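Local coordinates for protein coronin (Toxoplasma gondii, PDB 4OZU) that probably binds actin filaments, as expected of the coronin family, and is represented here by its WD40 beta-propeller domain, at residues Met374-Glu377 with Glu378-Gly382. Residues are numbered along the deposited sequence; the frame is centred on the assembly and turned at random.
Sequences MTAE and EWFKG
Glu-377 O is gripped twice: it takes a weak, bent bond from Lys-381 N and a second from a water, 2.8 Å away, which in turn accepts from Lys-381 NZ. The lysine chain passes alongside the carbonyl oxygen, with CG 3.4 Å from Glu-377 O, and turns only at chi4 (58°) to bring NZ to the water. Thr-375 is the N-cap, just before the helix. Its hydroxyl oxygen OG1 accepts from Glu-378 N at 3.1 Å. Glu-378 answers in kind: its chain, extended beyond CG, brings OE1 to accept a hydrogen bond from Thr-375 N at 3.1 Å; the donor comes in from above the carboxylate plane, 48° out of it. The first helical backbone bonds follow: Trp-379 N to Thr-375 O and, at 2.9 Å, Phe-380 N to Ala-376 O. Met-374 bends at chi3 (-80°), bringing CE within 3.7 Å of Trp-379 CD1 and leaving SD at the edge of the five-membered ring, a Met-aromatic contact. Arg-202 makes a cation-pi contact with that indole, while Ile-145 of strand 145-150 touches Trp-379 and Phe-380. A capping box leads into this short helix and a Schellman motif at Gly-382 follows its last turn; the helix packs on the WD40 beta-propeller.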
loop_
_atom_site.group_PDB
_atom_site.type_symbol
_atom_site.label_atom_id
_atom_site.label_comp_id
_atom_site.label_asym_id
_atom_site.label_seq_id
_atom_site.Cartn_x
_atom_site.Cartn_y
_atom_site.Cartn_z
ATOM N N MET A 374 5.658 -14.865 -12.215
ATOM C CA MET A 374 4.746 -15.846 -12.792
ATOM C C MET A 374 3.726 -15.190 -13.718
ATOM O O MET A 374 3.258 -14.084 -13.452
ATOM C CB MET A 374 3.995 -16.595 -11.691
ATOM C CG MET A 374 4.864 -17.439 -10.805
ATOM S SD MET A 374 3.904 -18.163 -9.465
ATOM C CE MET A 374 3.808 -16.781 -8.339
ATOM N N THR A 375 3.403 -15.873 -14.808
ATOM C CA THR A 375 2.211 -15.548 -15.581
ATOM C C THR A 375 0.985 -16.045 -14.820
ATOM O O THR A 375 1.102 -16.905 -13.943
ATOM C CB THR A 375 2.235 -16.195 -16.966
ATOM O OG1 THR A 375 2.160 -17.620 -16.821
ATOM C CG2 THR A 375 3.510 -15.817 -17.718
ATOM N N ALA A 376 -0.188 -15.516 -15.152
ATOM C CA ALA A 376 -1.415 -15.972 -14.507
ATOM C C ALA A 376 -1.582 -17.474 -14.713
ATOM O O ALA A 376 -1.975 -18.200 -13.802
ATOM C CB ALA A 376 -2.615 -15.222 -15.051
ATOM N N GLU A 377 -1.272 -17.934 -15.919
ATOM C CA GLU A 377 -1.449 -19.337 -16.268
ATOM C C GLU A 377 -0.549 -20.219 -15.404
ATOM O O GLU A 377 -0.977 -21.273 -14.939
ATOM C CB GLU A 377 -1.161 -19.559 -17.757
ATOM C CG GLU A 377 -2.197 -18.945 -18.705
ATOM C CD GLU A 377 -2.311 -17.428 -18.583
ATOM O OE1 GLU A 377 -1.262 -16.748 -18.478
ATOM O OE2 GLU A 377 -3.455 -16.918 -18.580
ATOM N N GLU A 378 0.690 -19.782 -15.180
ATOM C CA GLU A 378 1.621 -20.521 -14.325
ATOM C C GLU A 378 1.113 -20.569 -12.886
ATOM O O GLU A 378 1.178 -21.600 -12.224
ATOM C CB GLU A 378 3.016 -19.882 -14.362
ATOM C CG GLU A 378 3.795 -20.152 -15.650
ATOM C CD GLU A 378 5.039 -19.284 -15.773
ATOM O OE1 GLU A 378 5.183 -18.347 -14.972
ATOM O OE2 GLU A 378 5.873 -19.526 -16.668
ATOM N N TRP A 379 0.598 -19.442 -12.418
ATOM C CA TRP A 379 0.087 -19.330 -11.058
ATOM C C TRP A 379 -1.111 -20.260 -10.844
ATOM O O TRP A 379 -1.215 -20.923 -9.816
ATOM C CB TRP A 379 -0.290 -17.881 -10.785
ATOM C CG TRP A 379 -0.651 -17.536 -9.387
ATOM C CD1 TRP A 379 0.170 -17.555 -8.292
ATOM C CD2 TRP A 379 -1.916 -17.047 -8.932
ATOM N NE1 TRP A 379 -0.514 -17.121 -7.181
ATOM C CE2 TRP A 379 -1.798 -16.801 -7.549
ATOM C CE3 TRP A 379 -3.142 -16.803 -9.555
ATOM C CZ2 TRP A 379 -2.857 -16.328 -6.782
ATOM C CZ3 TRP A 379 -4.194 -16.334 -8.792
ATOM C CH2 TRP A 379 -4.048 -16.107 -7.422
ATOM N N PHE A 380 -2.005 -20.322 -11.825
ATOM C CA PHE A 380 -3.181 -21.178 -11.702
ATOM C C PHE A 380 -2.816 -22.661 -11.753
ATOM O O PHE A 380 -3.593 -23.510 -11.327
ATOM C CB PHE A 380 -4.200 -20.852 -12.792
ATOM C CG PHE A 380 -4.987 -19.605 -12.516
ATOM C CD1 PHE A 380 -5.750 -19.501 -11.364
ATOM C CD2 PHE A 380 -4.968 -18.543 -13.400
ATOM C CE1 PHE A 380 -6.479 -18.358 -11.101
ATOM C CE2 PHE A 380 -5.696 -17.393 -13.139
ATOM C CZ PHE A 380 -6.448 -17.299 -11.992
ATOM N N LYS A 381 -1.631 -22.969 -12.265
ATOM C CA LYS A 381 -1.147 -24.344 -12.260
ATOM C C LYS A 381 -0.592 -24.717 -10.883
ATOM O O LYS A 381 -0.215 -25.865 -10.655
ATOM C CB LYS A 381 -0.087 -24.546 -13.349
ATOM C CG LYS A 381 -0.673 -24.653 -14.755
ATOM C CD LYS A 381 0.399 -24.818 -15.828
ATOM C CE LYS A 381 -0.215 -25.140 -17.187
ATOM N NZ LYS A 381 -1.185 -24.111 -17.653
ATOM N N GLY A 382 -0.547 -23.746 -9.970
ATOM C CA GLY A 382 -0.131 -23.993 -8.598
ATOM C C GLY A 382 1.303 -23.597 -8.288
ATOM O O GLY A 382 1.834 -23.938 -7.229
HETATM O O HOH W 1 -3.159 -22.687 -15.992
#